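Local structure of glucose-6-phosphate 1-dehydrogenase (7E6I) at residues Ile181-Lys191 against Ile411-Ile419; Asn192-Asn200 against Thr251-Val259. The protein catalyses the NADP+-dependent oxidation of glucose 6-phosphate to 6-phosphogluconolactone, the rate-limiting first step of the oxidative pentose-phosphate pathway, and so supplies NADPH. All coordinates share one frame; numbering follows the deposited sequence.

Interaction 1. Residues Ile181-Lys191 against Ile411-Ile419; sequences IDHYLGKEMVK and IPEAYESLI. With BG6 (6-O-phosphono-beta-D-glucopyranose), chain B.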
loop_
_atom_site.group_PDB
_atom_site.type_symbol
_atom_site.label_atom_id
_atom_site.label_comp_id
_atom_site.label_asym_id
_atom_site.label_seq_id
_atom_site.Cartn_x
_atom_site.Cartn_y
_atom_site.Cartn_z
ATOM N N ILE A 181 0.819 4.548 -7.226
ATOM C CA ILE A 181 1.189 3.408 -6.411
ATOM C C ILE A 181 0.791 3.646 -4.961
ATOM O O ILE A 181 1.127 4.684 -4.366
ATOM C CB ILE A 181 2.692 3.119 -6.520
ATOM C CG1 ILE A 181 2.975 2.322 -7.791
ATOM C CG2 ILE A 181 3.186 2.365 -5.269
ATOM C CD1 ILE A 181 4.406 1.824 -7.870
ATOM N N ASP A 182 0.047 2.680 -4.412
ATOM C CA ASP A 182 0.007 2.362 -2.986
ATOM C C ASP A 182 0.624 0.972 -2.880
ATOM O O ASP A 182 0.063 0.002 -3.404
ATOM C CB ASP A 182 -1.432 2.399 -2.472
ATOM C CG ASP A 182 -1.537 2.169 -0.970
ATOM O OD1 ASP A 182 -0.893 1.221 -0.444
ATOM O OD2 ASP A 182 -2.291 2.935 -0.317
ATOM N N HIS A 183 1.801 0.865 -2.252
ATOM C CA HIS A 183 2.552 -0.384 -2.406
ATOM C C HIS A 183 1.879 -1.571 -1.717
ATOM O O HIS A 183 2.184 -2.714 -2.060
ATOM C CB HIS A 183 4.001 -0.217 -1.922
ATOM C CG HIS A 183 4.180 -0.310 -0.434
ATOM N ND1 HIS A 183 4.022 0.774 0.411
ATOM C CD2 HIS A 183 4.537 -1.355 0.357
ATOM C CE1 HIS A 183 4.254 0.393 1.657
ATOM N NE2 HIS A 183 4.572 -0.893 1.652
ATOM N N TYR A 184 0.941 -1.337 -0.794
ATOM C CA TYR A 184 0.200 -2.463 -0.218
ATOM C C TYR A 184 -0.523 -3.275 -1.285
ATOM O O TYR A 184 -0.628 -4.506 -1.168
ATOM C CB TYR A 184 -0.798 -1.965 0.824
ATOM C CG TYR A 184 -0.216 -1.936 2.212
ATOM C CD1 TYR A 184 1.043 -1.366 2.445
ATOM C CD2 TYR A 184 -0.901 -2.493 3.286
ATOM C CE1 TYR A 184 1.592 -1.343 3.717
ATOM C CE2 TYR A 184 -0.368 -2.478 4.557
ATOM C CZ TYR A 184 0.875 -1.899 4.773
ATOM O OH TYR A 184 1.405 -1.888 6.047
ATOM N N LEU A 185 -1.019 -2.611 -2.333
ATOM C CA LEU A 185 -1.695 -3.263 -3.440
ATOM C C LEU A 185 -0.783 -4.211 -4.208
ATOM O O LEU A 185 -1.278 -4.931 -5.084
ATOM C CB LEU A 185 -2.274 -2.203 -4.377
ATOM C CG LEU A 185 -3.349 -1.302 -3.762
ATOM C CD1 LEU A 185 -3.980 -0.410 -4.817
ATOM C CD2 LEU A 185 -4.412 -2.143 -3.092
ATOM N N GLY A 186 0.513 -4.255 -3.906
ATOM C CA GLY A 186 1.383 -5.231 -4.534
ATOM C C GLY A 186 1.779 -6.393 -3.641
ATOM O O GLY A 186 2.529 -7.273 -4.076
ATOM N N LYS A 187 1.297 -6.401 -2.392
ATOM C CA LYS A 187 1.616 -7.469 -1.452
ATOM C C LYS A 187 0.806 -8.718 -1.768
ATOM O O LYS A 187 -0.386 -8.644 -2.077
ATOM C CB LYS A 187 1.331 -7.023 -0.022
ATOM C CG LYS A 187 2.242 -5.920 0.489
ATOM C CD LYS A 187 1.953 -5.600 1.948
ATOM C CE LYS A 187 2.735 -4.377 2.401
ATOM N NZ LYS A 187 4.101 -4.707 2.925
ATOM N N GLU A 188 1.464 -9.878 -1.674
ATOM C CA GLU A 188 0.865 -11.126 -2.133
ATOM C C GLU A 188 -0.493 -11.354 -1.488
ATOM O O GLU A 188 -1.485 -11.600 -2.176
ATOM C CB GLU A 188 1.815 -12.288 -1.839
ATOM C CG GLU A 188 1.203 -13.669 -1.956
ATOM C CD GLU A 188 0.903 -14.092 -3.400
ATOM O OE1 GLU A 188 1.415 -13.449 -4.343
ATOM O OE2 GLU A 188 0.146 -15.079 -3.586
ATOM N N MET A 189 -0.571 -11.219 -0.164
ATOM C CA MET A 189 -1.823 -11.539 0.513
ATOM C C MET A 189 -2.893 -10.488 0.245
ATOM O O MET A 189 -4.083 -10.817 0.209
ATOM C CB MET A 189 -1.590 -11.710 2.015
ATOM C CG MET A 189 -2.790 -12.279 2.767
ATOM S SD MET A 189 -3.124 -14.025 2.395
ATOM C CE MET A 189 -1.465 -14.660 2.344
ATOM N N VAL A 190 -2.511 -9.225 0.044
ATOM C CA VAL A 190 -3.517 -8.256 -0.365
ATOM C C VAL A 190 -4.101 -8.641 -1.725
ATOM O O VAL A 190 -5.317 -8.545 -1.940
ATOM C CB VAL A 190 -2.929 -6.833 -0.369
ATOM C CG1 VAL A 190 -3.979 -5.822 -0.841
ATOM C CG2 VAL A 190 -2.444 -6.471 1.027
ATOM N N LYS A 191 -3.253 -9.126 -2.651
ATOM C CA LYS A 191 -3.727 -9.501 -3.983
ATOM C C LYS A 191 -4.626 -10.735 -3.973
ATOM O O LYS A 191 -5.419 -10.909 -4.900
ATOM C CB LYS A 191 -2.545 -9.730 -4.930
ATOM C CG LYS A 191 -1.784 -8.457 -5.279
ATOM C CD LYS A 191 -0.808 -8.666 -6.447
ATOM C CE LYS A 191 0.374 -9.552 -6.062
ATOM N NZ LYS A 191 1.070 -10.089 -7.272
ATOM N N ILE A 411 7.659 -15.626 -4.928
ATOM C CA ILE A 411 6.772 -14.585 -4.417
ATOM C C ILE A 411 7.463 -13.233 -4.556
ATOM O O ILE A 411 8.352 -12.898 -3.761
ATOM C CB ILE A 411 6.368 -14.850 -2.958
ATOM C CG1 ILE A 411 5.589 -16.165 -2.840
ATOM C CG2 ILE A 411 5.519 -13.693 -2.415
ATOM C CD1 ILE A 411 4.664 -16.439 -3.994
ATOM N N PRO A 412 7.077 -12.428 -5.539
ATOM C CA PRO A 412 7.706 -11.120 -5.728
ATOM C C PRO A 412 7.448 -10.178 -4.563
ATOM O O PRO A 412 6.470 -10.304 -3.825
ATOM C CB PRO A 412 7.040 -10.594 -7.002
ATOM C CG PRO A 412 5.747 -11.310 -7.047
ATOM C CD PRO A 412 5.998 -12.670 -6.508
ATOM N N GLU A 413 8.348 -9.209 -4.422
ATOM C CA GLU A 413 8.114 -8.053 -3.571
ATOM C C GLU A 413 7.057 -7.139 -4.188
ATOM O O GLU A 413 6.775 -7.193 -5.391
ATOM C CB GLU A 413 9.413 -7.269 -3.368
ATOM C CG GLU A 413 10.489 -8.047 -2.659
ATOM C CD GLU A 413 10.445 -7.838 -1.165
ATOM O OE1 GLU A 413 9.432 -7.289 -0.670
ATOM O OE2 GLU A 413 11.420 -8.230 -0.485
ATOM N N ALA A 414 6.492 -6.262 -3.347
ATOM C CA ALA A 414 5.421 -5.374 -3.795
ATOM C C ALA A 414 5.816 -4.608 -5.056
ATOM O O ALA A 414 5.090 -4.610 -6.056
ATOM C CB ALA A 414 5.044 -4.408 -2.672
ATOM N N TYR A 415 6.977 -3.956 -5.032
ATOM C CA TYR A 415 7.365 -3.143 -6.175
ATOM C C TYR A 415 7.657 -3.985 -7.400
ATOM O O TYR A 415 7.432 -3.525 -8.525
ATOM C CB TYR A 415 8.575 -2.294 -5.827
ATOM C CG TYR A 415 8.217 -1.173 -4.923
ATOM C CD1 TYR A 415 7.396 -0.146 -5.362
ATOM C CD2 TYR A 415 8.695 -1.136 -3.625
ATOM C CE1 TYR A 415 7.054 0.889 -4.534
ATOM C CE2 TYR A 415 8.362 -0.103 -2.783
ATOM C CZ TYR A 415 7.546 0.909 -3.242
ATOM O OH TYR A 415 7.220 1.944 -2.398
ATOM N N GLU A 416 8.171 -5.202 -7.217
ATOM C CA GLU A 416 8.339 -6.102 -8.354
ATOM C C GLU A 416 6.996 -6.411 -8.996
ATOM O O GLU A 416 6.822 -6.259 -10.211
ATOM C CB GLU A 416 9.051 -7.381 -7.914
ATOM C CG GLU A 416 10.532 -7.141 -7.618
ATOM C CD GLU A 416 11.147 -8.118 -6.620
ATOM O OE1 GLU A 416 12.348 -7.942 -6.295
ATOM O OE2 GLU A 416 10.447 -9.050 -6.168
ATOM N N SER A 417 6.024 -6.823 -8.186
ATOM C CA SER A 417 4.695 -7.111 -8.703
ATOM C C SER A 417 4.104 -5.894 -9.397
ATOM O O SER A 417 3.479 -6.011 -10.463
ATOM C CB SER A 417 3.796 -7.577 -7.553
ATOM O OG SER A 417 2.432 -7.662 -7.941
ATOM N N LEU A 418 4.315 -4.709 -8.818
ATOM C CA LEU A 418 3.632 -3.519 -9.305
ATOM C C LEU A 418 4.238 -3.024 -10.612
ATOM O O LEU A 418 3.508 -2.613 -11.523
ATOM C CB LEU A 418 3.669 -2.429 -8.237
ATOM C CG LEU A 418 2.623 -2.613 -7.137
ATOM C CD1 LEU A 418 2.823 -1.615 -6.006
ATOM C CD2 LEU A 418 1.225 -2.512 -7.714
ATOM N N ILE A 419 5.566 -3.039 -10.722
ATOM C CA ILE A 419 6.204 -2.628 -11.969
ATOM C C ILE A 419 5.807 -3.571 -13.096
ATOM O O ILE A 419 5.463 -3.136 -14.206
ATOM C CB ILE A 419 7.733 -2.564 -11.791
ATOM C CG1 ILE A 419 8.116 -1.340 -10.962
ATOM C CG2 ILE A 419 8.430 -2.530 -13.142
ATOM C CD1 ILE A 419 9.560 -1.326 -10.534
HETATM C C1 BG6 B . 4.876 3.781 4.633
HETATM C C2 BG6 B . 4.788 4.599 5.921
HETATM O O1 BG6 B . 3.960 4.158 3.683
HETATM O O5 BG6 B . 4.610 2.339 4.950
HETATM C C3 BG6 B . 5.719 4.081 6.961
HETATM O O2 BG6 B . 5.062 5.986 5.679
HETATM C C4 BG6 B . 5.432 2.650 7.279
HETATM O O3 BG6 B . 5.571 4.839 8.192
HETATM C C5 BG6 B . 5.487 1.797 6.011
HETATM O O4 BG6 B . 6.386 2.197 8.248
HETATM C C6 BG6 B . 5.038 0.378 6.231
HETATM O O6 BG6 B . 5.121 -0.298 4.990
HETATM P P BG6 B . 5.487 -1.918 5.008
HETATM O O1P BG6 B . 4.442 -2.467 5.960
HETATM O O2P BG6 B . 6.894 -2.090 5.515
HETATM O O3P BG6 B . 5.402 -2.566 3.628
#
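The methyl of Ala414 sits against the turn His183-Gly186, its CB 3.4 Å from His183 O and close to the plane of the His183 ring, at the ring's edge. On the next residue of helix 414-423, the Tyr415 ring runs nearly parallel to that of His183 (planes 22° apart) but is slid so far aside that the two barely overlap; what touches is His183 CB, 3.9 Å from Tyr415 OH. Leu418 reaches with CD1 to His183 CA and to CG2 of Ile181; a CB on Gly186 would run into Leu418 CG and Ala414 O. Lys191 NZ gives a hydrogen bond of 2.9 Å to Ser417 OG. The contact thus joins the segment after strand 178-181, in the Rossmann-type NAD-binding region, to a helix of the C-terminal region.

His183 CG is wedged between backbone N and carbonyl carbon (chi1 81°), which carries the ring to the substrate: NE2 donates to BG6 O3P over 2.7 Å, nearly straight at 168°. Lys187 NZ, from the residue after the 3-10 turn 183-186, grips the same oxygen at 2.6 Å, and Gln373 holds that lysine. With an alanine in place of His183, O3P would probably keep only Lys187 of these two donors, with a gap at Ala414 CB. Their convergence would probably balance the phosphate's charge, and helix 414-423 packing behind the turn is consistent with holding His183 in place.

Interaction 2. Residues Asn192-Asn200 against Thr251-Val259; sequences NLLLMRFGN and TLLTMERPV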
loop_
_atom_site.group_PDB
_atom_site.type_symbol
_atom_site.label_atom_id
_atom_site.label_comp_id
_atom_site.label_asym_id
_atom_site.label_seq_id
_atom_site.Cartn_x
_atom_site.Cartn_y
_atom_site.Cartn_z
ATOM N N ASN A 192 -4.544 -11.585 -2.953
ATOM C CA ASN A 192 -5.432 -12.740 -2.877
ATOM C C ASN A 192 -6.843 -12.413 -2.382
ATOM O O ASN A 192 -7.713 -13.287 -2.463
ATOM C CB ASN A 192 -4.844 -13.798 -1.939
ATOM C CG ASN A 192 -3.482 -14.296 -2.381
ATOM O OD1 ASN A 192 -3.193 -14.379 -3.573
ATOM N ND2 ASN A 192 -2.641 -14.648 -1.415
ATOM N N LEU A 193 -7.091 -11.211 -1.838
ATOM C CA LEU A 193 -8.315 -11.000 -1.069
ATOM C C LEU A 193 -9.568 -11.179 -1.922
ATOM O O LEU A 193 -10.551 -11.778 -1.470
ATOM C CB LEU A 193 -8.313 -9.616 -0.416
ATOM C CG LEU A 193 -7.333 -9.390 0.740
ATOM C CD1 LEU A 193 -7.394 -7.943 1.225
ATOM C CD2 LEU A 193 -7.582 -10.353 1.885
ATOM N N LEU A 194 -9.571 -10.649 -3.144
ATOM C CA LEU A 194 -10.803 -10.666 -3.930
ATOM C C LEU A 194 -11.211 -12.090 -4.290
ATOM O O LEU A 194 -12.384 -12.470 -4.172
ATOM C CB LEU A 194 -10.632 -9.820 -5.185
ATOM C CG LEU A 194 -10.647 -8.317 -4.926
ATOM C CD1 LEU A 194 -10.615 -7.558 -6.235
ATOM C CD2 LEU A 194 -11.876 -7.940 -4.123
ATOM N N LEU A 195 -10.253 -12.893 -4.734
ATOM C CA LEU A 195 -10.594 -14.246 -5.158
ATOM C C LEU A 195 -10.929 -15.107 -3.957
ATOM O O LEU A 195 -11.808 -15.972 -4.030
ATOM C CB LEU A 195 -9.437 -14.836 -5.955
ATOM C CG LEU A 195 -9.647 -16.110 -6.757
ATOM C CD1 LEU A 195 -11.088 -16.242 -7.294
ATOM C CD2 LEU A 195 -8.609 -16.098 -7.886
ATOM N N MET A 196 -10.229 -14.879 -2.840
ATOM C CA MET A 196 -10.524 -15.577 -1.596
ATOM C C MET A 196 -11.979 -15.412 -1.189
ATOM O O MET A 196 -12.648 -16.391 -0.845
ATOM C CB MET A 196 -9.614 -15.062 -0.493
ATOM C CG MET A 196 -9.472 -15.988 0.696
ATOM S SD MET A 196 -8.944 -15.045 2.140
ATOM C CE MET A 196 -10.104 -13.678 2.079
ATOM N N ARG A 197 -12.494 -14.178 -1.212
ATOM C CA ARG A 197 -13.868 -14.003 -0.746
ATOM C C ARG A 197 -14.882 -14.300 -1.850
ATOM O O ARG A 197 -15.845 -15.035 -1.619
ATOM C CB ARG A 197 -14.089 -12.598 -0.143
ATOM C CG ARG A 197 -13.736 -11.431 -1.027
ATOM C CD ARG A 197 -13.981 -10.040 -0.364
ATOM N NE ARG A 197 -15.400 -9.686 -0.353
ATOM C CZ ARG A 197 -15.901 -8.521 -0.758
ATOM N NH1 ARG A 197 -15.093 -7.565 -1.220
ATOM N NH2 ARG A 197 -17.218 -8.306 -0.686
ATOM N N PHE A 198 -14.685 -13.755 -3.055
ATOM C CA PHE A 198 -15.661 -13.946 -4.127
ATOM C C PHE A 198 -15.602 -15.336 -4.752
ATOM O O PHE A 198 -16.607 -15.800 -5.317
ATOM C CB PHE A 198 -15.477 -12.882 -5.218
ATOM C CG PHE A 198 -15.890 -11.495 -4.792
ATOM C CD1 PHE A 198 -17.185 -11.239 -4.386
ATOM C CD2 PHE A 198 -14.971 -10.447 -4.785
ATOM C CE1 PHE A 198 -17.560 -9.979 -3.988
ATOM C CE2 PHE A 198 -15.342 -9.170 -4.397
ATOM C CZ PHE A 198 -16.647 -8.941 -3.997
ATOM N N GLY A 199 -14.473 -16.020 -4.656
ATOM C CA GLY A 199 -14.390 -17.330 -5.243
ATOM C C GLY A 199 -14.742 -18.477 -4.332
ATOM O O GLY A 199 -14.569 -19.632 -4.737
ATOM N N ASN A 200 -15.223 -18.226 -3.109
ATOM C CA ASN A 200 -15.515 -19.313 -2.172
ATOM C C ASN A 200 -16.838 -19.041 -1.476
ATOM O O ASN A 200 -16.935 -18.120 -0.653
ATOM C CB ASN A 200 -14.386 -19.480 -1.163
ATOM C CG ASN A 200 -13.101 -19.928 -1.823
ATOM O OD1 ASN A 200 -12.967 -21.100 -2.184
ATOM N ND2 ASN A 200 -12.166 -18.991 -2.035
ATOM N N THR A 251 -11.226 -1.421 1.520
ATOM C CA THR A 251 -11.967 -1.295 0.278
ATOM C C THR A 251 -12.056 -2.642 -0.451
ATOM O O THR A 251 -13.127 -3.038 -0.931
ATOM C CB THR A 251 -11.255 -0.192 -0.518
ATOM O OG1 THR A 251 -12.073 0.971 -0.551
ATOM C CG2 THR A 251 -10.908 -0.587 -1.843
ATOM N N LEU A 252 -10.954 -3.394 -0.482
ATOM C CA LEU A 252 -10.977 -4.723 -1.075
ATOM C C LEU A 252 -11.871 -5.683 -0.295
ATOM O O LEU A 252 -12.411 -6.626 -0.882
ATOM C CB LEU A 252 -9.561 -5.258 -1.156
ATOM C CG LEU A 252 -8.666 -4.434 -2.076
ATOM C CD1 LEU A 252 -7.190 -4.792 -1.885
ATOM C CD2 LEU A 252 -9.111 -4.641 -3.527
ATOM N N LEU A 253 -12.031 -5.479 1.022
ATOM C CA LEU A 253 -12.856 -6.366 1.839
ATOM C C LEU A 253 -14.337 -6.041 1.772
ATOM O O LEU A 253 -15.163 -6.904 2.105
ATOM C CB LEU A 253 -12.432 -6.295 3.306
ATOM C CG LEU A 253 -11.032 -6.781 3.659
ATOM C CD1 LEU A 253 -10.635 -6.264 5.059
ATOM C CD2 LEU A 253 -10.934 -8.301 3.579
ATOM N N THR A 254 -14.700 -4.815 1.382
ATOM C CA THR A 254 -16.091 -4.390 1.441
ATOM C C THR A 254 -16.725 -4.136 0.079
ATOM O O THR A 254 -17.956 -4.038 0.007
ATOM C CB THR A 254 -16.232 -3.113 2.294
ATOM O OG1 THR A 254 -15.397 -2.084 1.753
ATOM C CG2 THR A 254 -15.831 -3.351 3.749
ATOM N N MET A 255 -15.937 -4.009 -0.995
ATOM C CA MET A 255 -16.547 -3.695 -2.283
ATOM C C MET A 255 -17.438 -4.832 -2.755
ATOM O O MET A 255 -17.334 -5.970 -2.289
ATOM C CB MET A 255 -15.496 -3.445 -3.362
ATOM C CG MET A 255 -14.669 -4.675 -3.715
ATOM S SD MET A 255 -13.196 -4.301 -4.671
ATOM C CE MET A 255 -13.731 -4.936 -6.272
ATOM N N GLU A 256 -18.309 -4.516 -3.710
ATOM C CA GLU A 256 -19.051 -5.547 -4.426
ATOM C C GLU A 256 -18.182 -6.157 -5.523
ATOM O O GLU A 256 -17.083 -5.676 -5.833
ATOM C CB GLU A 256 -20.327 -4.988 -5.049
ATOM C CG GLU A 256 -21.271 -4.310 -4.061
ATOM C CD GLU A 256 -21.891 -5.281 -3.061
ATOM O OE1 GLU A 256 -22.270 -6.414 -3.462
ATOM O OE2 GLU A 256 -22.006 -4.908 -1.871
ATOM N N ARG A 257 -18.699 -7.228 -6.117
ATOM C CA ARG A 257 -17.935 -7.997 -7.092
ATOM C C ARG A 257 -17.819 -7.206 -8.389
ATOM O O ARG A 257 -18.819 -6.683 -8.880
ATOM C CB ARG A 257 -18.612 -9.351 -7.344
ATOM C CG ARG A 257 -18.004 -10.199 -8.469
ATOM C CD ARG A 257 -18.977 -11.285 -8.965
ATOM N NE ARG A 257 -19.325 -12.176 -7.867
ATOM C CZ ARG A 257 -18.675 -13.304 -7.581
ATOM N NH1 ARG A 257 -17.655 -13.697 -8.348
ATOM N NH2 ARG A 257 -19.048 -14.046 -6.531
ATOM N N PRO A 258 -16.632 -7.074 -8.956
ATOM C CA PRO A 258 -16.533 -6.428 -10.272
ATOM C C PRO A 258 -17.342 -7.214 -11.295
ATOM O O PRO A 258 -17.297 -8.446 -11.338
ATOM C CB PRO A 258 -15.029 -6.436 -10.578
ATOM C CG PRO A 258 -14.326 -6.942 -9.342
ATOM C CD PRO A 258 -15.334 -7.481 -8.385
ATOM N N VAL A 259 -18.135 -6.500 -12.096
ATOM C CA VAL A 259 -19.053 -7.224 -12.971
ATOM C C VAL A 259 -18.412 -7.565 -14.307
ATOM O O VAL A 259 -18.928 -8.432 -15.022
ATOM C CB VAL A 259 -20.399 -6.476 -13.136
ATOM C CG1 VAL A 259 -20.476 -5.270 -12.205
ATOM C CG2 VAL A 259 -20.640 -6.070 -14.556
#
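Arg197 starts with CG between its backbone N and carbonyl carbon (chi1 55°) and then bends at chi3 (-77°), which lays the guanidinium against the carbonyls at the end of helix 236-254. NH1 and NH2 both donate to Met255 O, end-on, NH2 at 2.8 Å and nearly along the C=O axis. NH1 also reaches Leu252 O at 2.9 Å, coming from above that carbonyl's plane. Leu253 O lies over one face of the guanidinium without bonding to it, its own partner being Trp207, and Phe198 CZ covers the opposite face. The flat group is thus held at its edge by two carbonyls, Met255 O in the plane and Leu252 O tilted from it, and enclosed on both faces.

Here the short helix 193-198, which follows helix 188-191, packs against the C-terminal end of the long helix 236-254 and the loop leaving it; Leu193 and Leu253 both rest on Ile348 of strand 345-352 in the large mixed sheet. Arg197 takes one carbonyl from the last helical turn and one from the residue just beyond, and its charge would probably suit the partial negative charge at this helix end.

The Phe198 ring is itself sandwiched, with Arg197 NE over one face and Arg257 CB over the other, a CH-pi contact 3.9 Å from CB to the ring centroid. Arg257 and Phe198 slide past each other in opposite directions, and Arg257 NH2 ends 3.2 Å from Phe198 O, to which it donates. Deeper in, Leu193 CD1 meets Leu252 CB at 4.2 Å, the two side chains crossing at about a right angle. Leu194 lies likewise across Met255, with CD2 3.9 Å from SD.

Overall arrangement
The two contacts join through Leu252, whose CD1 packs on Val190 CG1 (3.5 Å) and on Leu185 CD2, side chains of the 181-191 segment; helices 188-191 and 193-198 also follow each other directly in the chain. Both are partly buried, but the centre of interaction 1 is about 8 Å from the chain's centre, against about 17 Å for interaction 2. Interaction 1 ties the segment leaving strand 178-181 to helix 414-423 and carries residues that bind the substrate; interaction 2 anchors helix 193-198 on the end of helix 236-254 and the loop after it. The first is mostly packing behind the phosphate-binding residues, while the second adds arginine-to-carbonyl bonds and a CH-pi contact to its leucines.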